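Local atomic coordinates of N-acetylmuramoyl-L-alanine amidase AmiD (Escherichia coli, PDB entry 3D2Y), a protein that hydrolyses, as a zinc-dependent amidase, the link between N-acetylmuramoyl groups and L-amino acids in cell-wall glycopeptides. Residues A[55-60]-A[99-104]; A[29-34]-A[145-150]; A[128-133]-A[169-174]. One frame throughout, in Å; residues are numbered along the deposited sequence.

How the contacts relate
The first segment met along the chain is 29-34, on strand 31-36; it pairs with 145-150, so contact 2 closes the longest loop, 110 residues. Nested inside it, contact 1 closes a loop of 38 residues between 55-60 and 99-104. Residues 128-133, on helix 124-141, follow contact 1 in series and open contact 3, which closes only at 169-174, after contact 2 is complete; contacts 2 and 3 therefore cross. Contacts 1 and 2 share one sheet, where strand 100-105 bonds to strand 31-36 through I101 N to V31 O and V33 N to I101 O. Contact 3 joins two helices, and its L130 and L133 pack on I103 of contact 1.

Contact 1: residues A[55-60]-A[99-104]; sequences SHYLVP and TSIGIE
Backbone bonds set strands 57-59 and 100-104 side by side in parallel, their directions 22° apart. Y57 N reaches G102 O in the plane of that carbonyl (3.2 Å), E104 N donates to Y57 O (2.8 Å), and V59 N meets E104 O almost along the C=O axis (2.8 Å). Y57 O is gripped twice, since S55 OG also donates to it, from above the carbonyl plane (3.0 Å). Side-chain hydrogen bonding extends the ladder backward: H56 ND1 accepts from G102 N at 3.0 Å and 165°, while its NE2 bonds to E80 O, a pairing consistent with a neutral ring protonated on NE2. An alanine here would lack the ring that joins G102 N to E80 O, and would probably loosen both this end of the strand pairing and its tie to the E80 loop. Apolar contact gathers on the face of Y57, V59, I101 and I103. I101 CG2 meets the edge of the Y57 ring at CE2 (4.0 Å), I103 CG1 touches Y57 CD2, and V59 CG2 meets I103 CG2 (3.9 Å). L133 and I137 of helix 124-141 cover Y57 there. On the other face the E104 chain bends at chi2 (-101°); its CG rests against S55 OG (3.3 Å), and its carboxylate runs on toward H35 and T37. The two strands are neighbours in the mixed sheet of the AmpD/PGRP-type zinc amidase fold, and E104, the proton acceptor of the active site, lies near the end of the inner one.

Contact 2: residues A[29-34]-A[145-150]; sequences IKVLVI and PENVVA
Strands 31-34 and 148-150 run parallel with axes 4.7 Å apart and 33° between their directions, laced by L32 N to N147 O (2.9 Å), V149 N to L32 O (2.8 Å) and I34 N to V149 O (2.8 Å), each donor nearly on the C=O axis of its acceptor. V149 has the largest share of the contact: CG2, in the crowded position between its own N and carbonyl carbon, reaches both V31 CG1 and V33 CG2, each at 3.8 Å from it. On the other face L32 CD2 meets V148 CG1 more loosely, at 4.3 Å. At the start of the ladder N147 CB lies against K30 O (3.3 Å), and a water joins the two residues, donating to K30 O and accepting from N147 ND2; OD1 has a weak bond to W90. The zinc ligands H35 and H151 follow directly on I34 and A150, so the pairing of these two probably helps bring the ligands together. Strand 148-150 is an outermost strand of the sheet, strand 31-36 has strand 100-105 on its other flank, and the face of L32, I34 and V148 is covered by A134 and I138 of helix 124-141 and by W168.

Contact 3: residues A[128-133]-A[169-174]; sequences QALIPL and QQLAQQ
Q174 N is the best-held polar atom, gripped by two carbonyls of its own segment: L171 O at 3.0 Å, and more weakly Q170 O at 3.5 Å. Q174 O, in turn, accepts from K135 NZ of helix 124-141, outside both segments. Across the contact I131 makes most of the touches. Its CG1 presses on L171 CD2 at 3.6 Å, crossing it obliquely, while its CD1 touches Q174 CG (4.0 Å) and its CG2 lies beside Q174 NE2. Chi1 of I131 near -69° sets CG1 beside its backbone N, and the extended chi2 carries CD1 on toward the other helix. L130 CD2 adds a looser touch on L171 CD1 at 4.3 Å, with F166 nearby. Nearer solvent the amides of Q128 and Q170 are nearly coplanar, with a water 2.6 Å from Q128 OE1 and 3.0 Å from Q170 OE1; with more acceptors than protons, it may not serve both. The axes of helices 128-133 and 169-173 stay 11.1 Å apart, at 43°, and no direct hydrogen bond spans the segments. Cohesion is therefore chiefly aliphatic; water may join the amides, and K135 adds a direct polar tie.

Contact 1: residues A[55-60]-A[99-104]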
ATOM      1  N   SER A  55       6.701   3.535 -12.197  1.00  6.84           N
ATOM      2  CA  SER A  55       5.405   3.251 -11.567  1.00  4.70           C
ATOM      3  C   SER A  55       4.348   3.379 -12.643  1.00  6.26           C
ATOM      4  O   SER A  55       4.600   3.976 -13.705  1.00  8.65           O
ATOM      5  CB  SER A  55       5.114   4.217 -10.412  1.00  9.51           C
ATOM      6  OG  SER A  55       5.083   5.562 -10.889  1.00 10.33           O
ATOM      7  N   HIS A  56       3.156   2.849 -12.379  1.00  2.04           N
ATOM      8  CA  HIS A  56       2.056   2.974 -13.352  1.00  5.98           C
ATOM      9  C   HIS A  56       1.481   4.365 -13.417  1.00  5.19           C
ATOM     10  O   HIS A  56       1.192   4.855 -14.501  1.00  3.94           O
ATOM     11  CB  HIS A  56       0.954   1.987 -13.066  1.00  4.31           C
ATOM     12  CG  HIS A  56       1.409   0.569 -13.085  1.00  5.99           C
ATOM     13  ND1 HIS A  56       1.889  -0.092 -11.966  1.00  6.17           N
ATOM     14  CD2 HIS A  56       1.453  -0.327 -14.104  1.00  4.32           C
ATOM     15  CE1 HIS A  56       2.215  -1.327 -12.302  1.00  2.00           C
ATOM     16  NE2 HIS A  56       1.961  -1.497 -13.594  1.00  5.55           N
ATOM     17  N   TYR A  57       1.356   5.018 -12.255  1.00  5.88           N
ATOM     18  CA  TYR A  57       0.842   6.378 -12.205  1.00  6.83           C
ATOM     19  C   TYR A  57       1.743   7.321 -11.393  1.00  6.44           C
ATOM     20  O   TYR A  57       2.447   6.925 -10.449  1.00  6.33           O
ATOM     21  CB  TYR A  57      -0.586   6.368 -11.651  1.00  2.33           C
ATOM     22  CG  TYR A  57      -1.545   5.505 -12.418  1.00  5.25           C
ATOM     23  CD1 TYR A  57      -2.211   6.017 -13.534  1.00  6.80           C
ATOM     24  CD2 TYR A  57      -1.794   4.196 -12.034  1.00  2.00           C
ATOM     25  CE1 TYR A  57      -3.104   5.237 -14.252  1.00  3.72           C
ATOM     26  CE2 TYR A  57      -2.689   3.382 -12.756  1.00  2.86           C
ATOM     27  CZ  TYR A  57      -3.329   3.935 -13.868  1.00  2.00           C
ATOM     28  OH  TYR A  57      -4.228   3.261 -14.636  1.00  2.00           O
ATOM     29  N   LEU A  58       1.769   8.560 -11.841  1.00  2.83           N
ATOM     30  CA  LEU A  58       2.422   9.646 -11.123  1.00  3.77           C
ATOM     31  C   LEU A  58       1.428  10.817 -10.941  1.00  6.47           C
ATOM     32  O   LEU A  58       0.953  11.409 -11.942  1.00  4.27           O
ATOM     33  CB  LEU A  58       3.695  10.101 -11.867  1.00  2.00           C
ATOM     34  CG  LEU A  58       4.478  11.330 -11.345  1.00  4.95           C
ATOM     35  CD1 LEU A  58       5.055  11.130  -9.916  1.00  8.10           C
ATOM     36  CD2 LEU A  58       5.618  11.644 -12.311  1.00  7.00           C
ATOM     37  N   VAL A  59       1.103  11.124  -9.677  1.00  3.12           N
ATOM     38  CA  VAL A  59       0.139  12.178  -9.347  1.00  4.01           C
ATOM     39  C   VAL A  59       0.898  13.432  -8.868  1.00  4.84           C
ATOM     40  O   VAL A  59       1.589  13.357  -7.859  1.00  4.44           O
ATOM     41  CB  VAL A  59      -0.873  11.745  -8.246  1.00  2.00           C
ATOM     42  CG1 VAL A  59      -2.016  12.809  -8.157  1.00  2.38           C
ATOM     43  CG2 VAL A  59      -1.475  10.317  -8.588  1.00  2.00           C
ATOM     44  N   PRO A  60       0.775  14.578  -9.590  1.00  4.37           N
ATOM     45  CA  PRO A  60       1.446  15.779  -9.061  1.00  4.35           C
ATOM     46  C   PRO A  60       0.896  16.168  -7.668  1.00  2.00           C
ATOM     47  O   PRO A  60      -0.191  15.760  -7.282  1.00  2.00           O
ATOM     48  CB  PRO A  60       1.096  16.868 -10.099  1.00  2.27           C
ATOM     49  CG  PRO A  60       0.675  16.179 -11.303  1.00  4.56           C
ATOM     50  CD  PRO A  60       0.035  14.884 -10.827  1.00  2.00           C
ATOM     51  N   THR A  99       2.341  -8.572  -9.198  1.00  2.34           N
ATOM     52  CA  THR A  99       0.912  -8.570  -8.948  1.00  2.00           C
ATOM     53  C   THR A  99       0.334  -7.230  -8.485  1.00  2.00           C
ATOM     54  O   THR A  99      -0.792  -7.200  -7.998  1.00  4.81           O
ATOM     55  CB  THR A  99       0.525  -9.699  -7.918  1.00  4.92           C
ATOM     56  OG1 THR A  99       1.175  -9.455  -6.649  1.00  2.44           O
ATOM     57  CG2 THR A  99       0.951 -11.111  -8.466  1.00  3.15           C
ATOM     58  N   SER A 100       1.072  -6.135  -8.630  1.00  2.00           N
ATOM     59  CA  SER A 100       0.557  -4.881  -8.118  1.00  2.00           C
ATOM     60  C   SER A 100       0.534  -3.800  -9.150  1.00  3.16           C
ATOM     61  O   SER A 100       1.208  -3.881 -10.193  1.00  2.34           O
ATOM     62  CB  SER A 100       1.373  -4.420  -6.915  1.00  2.00           C
ATOM     63  OG  SER A 100       2.677  -3.952  -7.308  1.00  2.32           O
ATOM     64  N   ILE A 101      -0.287  -2.804  -8.856  1.00  2.85           N
ATOM     65  CA  ILE A 101      -0.210  -1.495  -9.520  1.00  2.23           C
ATOM     66  C   ILE A 101       0.434  -0.515  -8.552  1.00  2.00           C
ATOM     67  O   ILE A 101       0.172  -0.568  -7.375  1.00  5.32           O
ATOM     68  CB  ILE A 101      -1.617  -1.065  -9.954  1.00  3.89           C
ATOM     69  CG1 ILE A 101      -1.983  -1.885 -11.190  1.00  2.54           C
ATOM     70  CG2 ILE A 101      -1.650   0.422 -10.286  1.00  5.19           C
ATOM     71  CD1 ILE A 101      -3.346  -1.719 -11.680  1.00  5.38           C
ATOM     72  N   GLY A 102       1.317   0.354  -9.061  1.00  4.38           N
ATOM     73  CA  GLY A 102       2.068   1.274  -8.202  1.00  3.91           C
ATOM     74  C   GLY A 102       1.642   2.673  -8.568  1.00  4.78           C
ATOM     75  O   GLY A 102       1.602   3.026  -9.744  1.00  5.08           O
ATOM     76  N   ILE A 103       1.228   3.423  -7.559  1.00  3.34           N
ATOM     77  CA  ILE A 103       0.924   4.855  -7.706  1.00  4.60           C
ATOM     78  C   ILE A 103       1.933   5.673  -6.942  1.00  6.18           C
ATOM     79  O   ILE A 103       2.063   5.527  -5.706  1.00  5.02           O
ATOM     80  CB  ILE A 103      -0.511   5.197  -7.261  1.00  2.80           C
ATOM     81  CG1 ILE A 103      -1.503   4.465  -8.174  1.00  5.24           C
ATOM     82  CG2 ILE A 103      -0.757   6.733  -7.342  1.00  9.78           C
ATOM     83  CD1 ILE A 103      -2.905   4.534  -7.676  1.00  4.77           C
ATOM     84  N   GLU A 104       2.599   6.576  -7.658  1.00  4.22           N
ATOM     85  CA  GLU A 104       3.549   7.514  -7.045  1.00  2.70           C
ATOM     86  C   GLU A 104       2.903   8.903  -6.913  1.00  7.14           C
ATOM     87  O   GLU A 104       2.309   9.432  -7.869  1.00  3.19           O
ATOM     88  CB  GLU A 104       4.815   7.610  -7.896  1.00  6.83           C
ATOM     89  CG  GLU A 104       5.737   6.383  -7.792  1.00  7.59           C
ATOM     90  CD  GLU A 104       6.900   6.647  -6.888  1.00  8.85           C
ATOM     91  OE1 GLU A 104       7.395   7.779  -6.902  1.00 15.00           O
ATOM     92  OE2 GLU A 104       7.366   5.741  -6.196  1.00 11.98           O
TER

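Contact 2: residues A[29-34]-A[145-150]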
ATOM      1  N   ILE A  29      -3.656  -8.976 -11.172  1.00  6.19           N
ATOM      2  CA  ILE A  29      -3.414  -7.824 -10.314  1.00  5.13           C
ATOM      3  C   ILE A  29      -4.268  -7.959  -9.030  1.00  9.06           C
ATOM      4  O   ILE A  29      -5.477  -8.120  -9.101  1.00  2.12           O
ATOM      5  CB  ILE A  29      -3.683  -6.480 -11.074  1.00  4.52           C
ATOM      6  CG1 ILE A  29      -2.730  -6.322 -12.257  1.00  6.85           C
ATOM      7  CG2 ILE A  29      -3.625  -5.269 -10.091  1.00  7.29           C
ATOM      8  CD1 ILE A  29      -3.217  -5.403 -13.388  1.00  6.22           C
ATOM      9  N   LYS A  30      -3.631  -7.904  -7.867  1.00  3.11           N
ATOM     10  CA  LYS A  30      -4.306  -8.096  -6.594  1.00  3.54           C
ATOM     11  C   LYS A  30      -3.990  -6.980  -5.594  1.00  2.06           C
ATOM     12  O   LYS A  30      -4.666  -6.869  -4.584  1.00  2.36           O
ATOM     13  CB  LYS A  30      -3.852  -9.411  -5.951  1.00  2.33           C
ATOM     14  CG  LYS A  30      -4.141 -10.680  -6.814  1.00  4.46           C
ATOM     15  CD  LYS A  30      -2.952 -11.631  -6.821  1.00  8.62           C
ATOM     16  CE  LYS A  30      -2.967 -12.688  -7.860  1.00  7.79           C
ATOM     17  NZ  LYS A  30      -3.376 -13.941  -7.141  1.00  7.66           N
ATOM     18  N   VAL A  31      -2.964  -6.168  -5.881  1.00  2.62           N
ATOM     19  CA  VAL A  31      -2.404  -5.251  -4.893  1.00  2.00           C
ATOM     20  C   VAL A  31      -2.240  -3.844  -5.483  1.00  2.81           C
ATOM     21  O   VAL A  31      -1.861  -3.691  -6.664  1.00  4.06           O
ATOM     22  CB  VAL A  31      -1.069  -5.824  -4.270  1.00  2.00           C
ATOM     23  CG1 VAL A  31      -0.395  -4.823  -3.343  1.00  3.41           C
ATOM     24  CG2 VAL A  31      -1.332  -7.179  -3.504  1.00  2.00           C
ATOM     25  N   LEU A  32      -2.624  -2.857  -4.690  1.00  2.00           N
ATOM     26  CA  LEU A  32      -2.386  -1.433  -5.035  1.00  4.79           C
ATOM     27  C   LEU A  32      -1.452  -0.830  -4.029  1.00  4.71           C
ATOM     28  O   LEU A  32      -1.793  -0.726  -2.831  1.00  5.67           O
ATOM     29  CB  LEU A  32      -3.702  -0.664  -5.026  1.00  3.38           C
ATOM     30  CG  LEU A  32      -3.672   0.800  -5.450  1.00  6.69           C
ATOM     31  CD1 LEU A  32      -3.017   0.915  -6.843  1.00  4.15           C
ATOM     32  CD2 LEU A  32      -5.070   1.495  -5.405  1.00  4.41           C
ATOM     33  N   VAL A  33      -0.265  -0.438  -4.504  1.00  6.09           N
ATOM     34  CA  VAL A  33       0.786   0.115  -3.648  1.00  2.42           C
ATOM     35  C   VAL A  33       0.926   1.677  -3.759  1.00  3.36           C
ATOM     36  O   VAL A  33       1.114   2.208  -4.841  1.00  4.70           O
ATOM     37  CB  VAL A  33       2.180  -0.513  -3.942  1.00  4.10           C
ATOM     38  CG1 VAL A  33       3.219   0.050  -2.986  1.00  5.56           C
ATOM     39  CG2 VAL A  33       2.147  -2.043  -3.814  1.00  6.22           C
ATOM     40  N   ILE A  34       0.869   2.368  -2.620  1.00  3.77           N
ATOM     41  CA  ILE A  34       1.014   3.830  -2.588  1.00  2.65           C
ATOM     42  C   ILE A  34       2.446   4.245  -2.225  1.00  3.06           C
ATOM     43  O   ILE A  34       3.016   3.737  -1.256  1.00  4.41           O
ATOM     44  CB  ILE A  34      -0.003   4.494  -1.609  1.00  3.61           C
ATOM     45  CG1 ILE A  34      -1.417   3.967  -1.885  1.00  2.21           C
ATOM     46  CG2 ILE A  34      -0.014   5.983  -1.790  1.00  6.13           C
ATOM     47  CD1 ILE A  34      -1.939   4.271  -3.324  1.00  4.54           C
ATOM     48  N   PRO A 145      -9.853  -4.673   0.325  1.00  4.52           N
ATOM     49  CA  PRO A 145      -9.374  -3.499   1.045  1.00  3.36           C
ATOM     50  C   PRO A 145      -7.956  -3.675   1.656  1.00  6.08           C
ATOM     51  O   PRO A 145      -7.141  -2.753   1.596  1.00  6.22           O
ATOM     52  CB  PRO A 145     -10.443  -3.277   2.118  1.00  6.17           C
ATOM     53  CG  PRO A 145     -11.698  -3.889   1.556  1.00  5.75           C
ATOM     54  CD  PRO A 145     -11.193  -5.093   0.787  1.00  7.21           C
ATOM     55  N   GLU A 146      -7.686  -4.822   2.268  1.00  4.69           N
ATOM     56  CA  GLU A 146      -6.374  -5.053   2.929  1.00  4.50           C
ATOM     57  C   GLU A 146      -5.182  -5.070   1.948  1.00  2.00           C
ATOM     58  O   GLU A 146      -4.028  -5.010   2.362  1.00  8.32           O
ATOM     59  CB  GLU A 146      -6.384  -6.319   3.802  1.00  3.95           C
ATOM     60  CG  GLU A 146      -6.446  -7.593   3.013  1.00  6.25           C
ATOM     61  CD  GLU A 146      -7.861  -8.063   2.664  1.00 10.48           C
ATOM     62  OE1 GLU A 146      -8.847  -7.304   2.730  1.00  9.21           O
ATOM     63  OE2 GLU A 146      -7.979  -9.235   2.273  1.00 12.67           O
ATOM     64  N   ASN A 147      -5.475  -5.113   0.653  1.00  4.29           N
ATOM     65  CA  ASN A 147      -4.421  -5.121  -0.352  1.00  3.53           C
ATOM     66  C   ASN A 147      -4.192  -3.746  -1.000  1.00  4.27           C
ATOM     67  O   ASN A 147      -3.528  -3.621  -2.030  1.00  5.83           O
ATOM     68  CB  ASN A 147      -4.707  -6.257  -1.351  1.00  2.13           C
ATOM     69  CG  ASN A 147      -4.547  -7.624  -0.703  1.00  6.29           C
ATOM     70  OD1 ASN A 147      -3.681  -7.812   0.128  1.00  8.05           O
ATOM     71  ND2 ASN A 147      -5.391  -8.573  -1.077  1.00  6.30           N
ATOM     72  N   VAL A 148      -4.719  -2.699  -0.365  1.00  8.41           N
ATOM     73  CA  VAL A 148      -4.280  -1.329  -0.676  1.00  6.11           C
ATOM     74  C   VAL A 148      -3.226  -0.949   0.392  1.00  7.04           C
ATOM     75  O   VAL A 148      -3.551  -0.810   1.563  1.00  6.41           O
ATOM     76  CB  VAL A 148      -5.485  -0.323  -0.637  1.00  8.20           C
ATOM     77  CG1 VAL A 148      -5.016   1.032  -1.128  1.00  4.69           C
ATOM     78  CG2 VAL A 148      -6.653  -0.867  -1.475  1.00  4.54           C
ATOM     79  N   VAL A 149      -1.962  -0.838   0.003  1.00  4.71           N
ATOM     80  CA  VAL A 149      -0.885  -0.849   1.000  1.00  4.34           C
ATOM     81  C   VAL A 149       0.091   0.254   0.729  1.00  7.73           C
ATOM     82  O   VAL A 149       0.144   0.833  -0.392  1.00  6.32           O
ATOM     83  CB  VAL A 149      -0.087  -2.196   1.004  1.00  2.00           C
ATOM     84  CG1 VAL A 149      -0.986  -3.377   1.496  1.00  5.88           C
ATOM     85  CG2 VAL A 149       0.523  -2.485  -0.437  1.00  3.12           C
ATOM     86  N   ALA A 150       0.844   0.542   1.775  1.00  6.98           N
ATOM     87  CA  ALA A 150       2.013   1.387   1.698  1.00  4.67           C
ATOM     88  C   ALA A 150       3.175   0.567   1.185  1.00  3.72           C
ATOM     89  O   ALA A 150       3.285  -0.619   1.445  1.00  2.98           O
ATOM     90  CB  ALA A 150       2.369   1.904   3.121  1.00  5.73           C
TER
HETATM   91  O   HOH W   1      -6.919  -8.010  -3.573  1.00  5.99           O

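Contact 3: residues A[128-133]-A[169-174]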
ATOM      1  N   GLN A 128      -7.621  14.323  -3.505  1.00  9.83           N
ATOM      2  CA  GLN A 128      -8.888  14.399  -4.233  1.00  8.21           C
ATOM      3  C   GLN A 128      -8.802  13.747  -5.636  1.00  6.72           C
ATOM      4  O   GLN A 128      -9.770  13.136  -6.126  1.00  3.99           O
ATOM      5  CB  GLN A 128      -9.379  15.872  -4.316  1.00 12.91           C
ATOM      6  CG  GLN A 128     -10.062  16.442  -3.022  1.00 13.56           C
ATOM      7  CD  GLN A 128     -10.954  15.428  -2.273  1.00 18.40           C
ATOM      8  OE1 GLN A 128     -10.594  14.941  -1.195  1.00 26.64           O
ATOM      9  NE2 GLN A 128     -12.105  15.109  -2.846  1.00 19.50           N
ATOM     10  N   ALA A 129      -7.643  13.900  -6.276  1.00  5.20           N
ATOM     11  CA  ALA A 129      -7.329  13.298  -7.584  1.00  5.93           C
ATOM     12  C   ALA A 129      -7.134  11.793  -7.462  1.00  3.37           C
ATOM     13  O   ALA A 129      -7.608  10.997  -8.316  1.00  4.87           O
ATOM     14  CB  ALA A 129      -6.071  13.968  -8.159  1.00  4.69           C
ATOM     15  N   LEU A 130      -6.431  11.400  -6.398  1.00  4.37           N
ATOM     16  CA  LEU A 130      -6.166   9.964  -6.099  1.00  3.30           C
ATOM     17  C   LEU A 130      -7.408   9.120  -5.913  1.00  5.99           C
ATOM     18  O   LEU A 130      -7.443   7.988  -6.389  1.00  3.35           O
ATOM     19  CB  LEU A 130      -5.287   9.869  -4.862  1.00  4.64           C
ATOM     20  CG  LEU A 130      -4.897   8.481  -4.343  1.00  8.69           C
ATOM     21  CD1 LEU A 130      -4.227   7.623  -5.460  1.00  7.07           C
ATOM     22  CD2 LEU A 130      -4.050   8.616  -3.081  1.00  5.41           C
ATOM     23  N   ILE A 131      -8.404   9.643  -5.197  1.00  8.61           N
ATOM     24  CA  ILE A 131      -9.607   8.854  -4.824  1.00  9.41           C
ATOM     25  C   ILE A 131     -10.312   8.168  -6.033  1.00  8.81           C
ATOM     26  O   ILE A 131     -10.443   6.968  -6.020  1.00  6.90           O
ATOM     27  CB  ILE A 131     -10.571   9.702  -3.883  1.00  7.40           C
ATOM     28  CG1 ILE A 131      -9.890   9.893  -2.520  1.00  8.97           C
ATOM     29  CG2 ILE A 131     -12.004   9.049  -3.776  1.00  5.90           C
ATOM     30  CD1 ILE A 131     -10.554  10.998  -1.558  1.00  9.13           C
ATOM     31  N   PRO A 132     -10.731   8.925  -7.081  1.00  6.30           N
ATOM     32  CA  PRO A 132     -11.392   8.269  -8.237  1.00  6.16           C
ATOM     33  C   PRO A 132     -10.500   7.299  -9.040  1.00  8.40           C
ATOM     34  O   PRO A 132     -11.004   6.329  -9.603  1.00 12.66           O
ATOM     35  CB  PRO A 132     -11.864   9.445  -9.083  1.00  6.47           C
ATOM     36  CG  PRO A 132     -10.939  10.561  -8.700  1.00  7.87           C
ATOM     37  CD  PRO A 132     -10.687  10.391  -7.253  1.00  7.05           C
ATOM     38  N   LEU A 133      -9.194   7.535  -9.067  1.00 10.49           N
ATOM     39  CA  LEU A 133      -8.275   6.642  -9.749  1.00  7.40           C
ATOM     40  C   LEU A 133      -8.143   5.342  -8.952  1.00  9.90           C
ATOM     41  O   LEU A 133      -8.277   4.242  -9.502  1.00  6.99           O
ATOM     42  CB  LEU A 133      -6.908   7.329  -9.932  1.00 12.65           C
ATOM     43  CG  LEU A 133      -5.767   6.401 -10.404  1.00 10.35           C
ATOM     44  CD1 LEU A 133      -6.049   5.810 -11.818  1.00 10.17           C
ATOM     45  CD2 LEU A 133      -4.412   7.111 -10.290  1.00  6.82           C
ATOM     46  N   GLN A 169      -7.150   6.722   6.850  1.00  9.14           N
ATOM     47  CA  GLN A 169      -8.524   6.724   7.381  1.00 12.39           C
ATOM     48  C   GLN A 169      -9.501   7.496   6.471  1.00 10.04           C
ATOM     49  O   GLN A 169     -10.598   7.016   6.194  1.00 11.17           O
ATOM     50  CB  GLN A 169      -8.593   7.267   8.817  1.00 13.50           C
ATOM     51  CG  GLN A 169      -9.785   6.679   9.575  1.00 17.42           C
ATOM     52  CD  GLN A 169     -10.016   7.290  10.938  1.00 20.02           C
ATOM     53  OE1 GLN A 169      -9.115   7.868  11.554  1.00 18.74           O
ATOM     54  NE2 GLN A 169     -11.235   7.134  11.434  1.00 21.47           N
ATOM     55  N   GLN A 170      -9.097   8.675   6.003  1.00  5.68           N
ATOM     56  CA  GLN A 170      -9.877   9.415   5.016  1.00  6.98           C
ATOM     57  C   GLN A 170     -10.193   8.578   3.766  1.00  9.05           C
ATOM     58  O   GLN A 170     -11.306   8.635   3.225  1.00  8.40           O
ATOM     59  CB  GLN A 170      -9.131  10.669   4.579  1.00  8.97           C
ATOM     60  CG  GLN A 170      -9.981  11.542   3.736  1.00 13.64           C
ATOM     61  CD  GLN A 170      -9.252  12.668   3.077  1.00 15.03           C
ATOM     62  OE1 GLN A 170      -9.706  13.166   2.050  1.00 21.30           O
ATOM     63  NE2 GLN A 170      -8.112  13.068   3.629  1.00 17.39           N
ATOM     64  N   LEU A 171      -9.206   7.828   3.289  1.00  8.08           N
ATOM     65  CA  LEU A 171      -9.395   7.021   2.091  1.00  6.23           C
ATOM     66  C   LEU A 171     -10.326   5.873   2.407  1.00  6.87           C
ATOM     67  O   LEU A 171     -11.125   5.490   1.548  1.00  9.73           O
ATOM     68  CB  LEU A 171      -8.075   6.435   1.578  1.00  8.24           C
ATOM     69  CG  LEU A 171      -7.130   7.331   0.790  1.00 13.15           C
ATOM     70  CD1 LEU A 171      -6.299   6.472  -0.154  1.00 12.93           C
ATOM     71  CD2 LEU A 171      -7.952   8.299   0.032  1.00  6.05           C
ATOM     72  N   ALA A 172     -10.217   5.315   3.623  1.00  7.65           N
ATOM     73  CA  ALA A 172     -11.007   4.168   4.014  1.00  7.19           C
ATOM     74  C   ALA A 172     -12.479   4.532   4.068  1.00 12.15           C
ATOM     75  O   ALA A 172     -13.341   3.717   3.744  1.00 13.95           O
ATOM     76  CB  ALA A 172     -10.530   3.602   5.360  1.00 12.55           C
ATOM     77  N   GLN A 173     -12.755   5.769   4.471  1.00 14.70           N
ATOM     78  CA  GLN A 173     -14.126   6.294   4.498  1.00 17.78           C
ATOM     79  C   GLN A 173     -14.729   6.475   3.100  1.00 14.56           C
ATOM     80  O   GLN A 173     -15.958   6.523   2.958  1.00 17.80           O
ATOM     81  CB  GLN A 173     -14.179   7.579   5.311  1.00 19.80           C
ATOM     82  CG  GLN A 173     -13.923   7.315   6.798  1.00 23.10           C
ATOM     83  CD  GLN A 173     -13.629   8.572   7.588  1.00 25.51           C
ATOM     84  OE1 GLN A 173     -13.491   9.659   7.027  1.00 29.68           O
ATOM     85  NE2 GLN A 173     -13.538   8.429   8.909  1.00 26.91           N
ATOM     86  N   GLN A 174     -13.861   6.568   2.094  1.00 12.52           N
ATOM     87  CA  GLN A 174     -14.241   6.577   0.671  1.00 14.17           C
ATOM     88  C   GLN A 174     -14.249   5.166   0.009  1.00 14.35           C
ATOM     89  O   GLN A 174     -14.408   5.025  -1.225  1.00 14.73           O
ATOM     90  CB  GLN A 174     -13.326   7.542  -0.101  1.00 16.19           C
ATOM     91  CG  GLN A 174     -13.410   8.985   0.353  1.00 20.19           C
ATOM     92  CD  GLN A 174     -14.708   9.632  -0.038  1.00 24.46           C
ATOM     93  OE1 GLN A 174     -15.390  10.226   0.793  1.00 24.64           O
ATOM     94  NE2 GLN A 174     -15.068   9.516  -1.315  1.00 26.39           N
TER
HETATM   95  O   HOH W   2     -11.045  15.688   1.266  1.00 41.40           O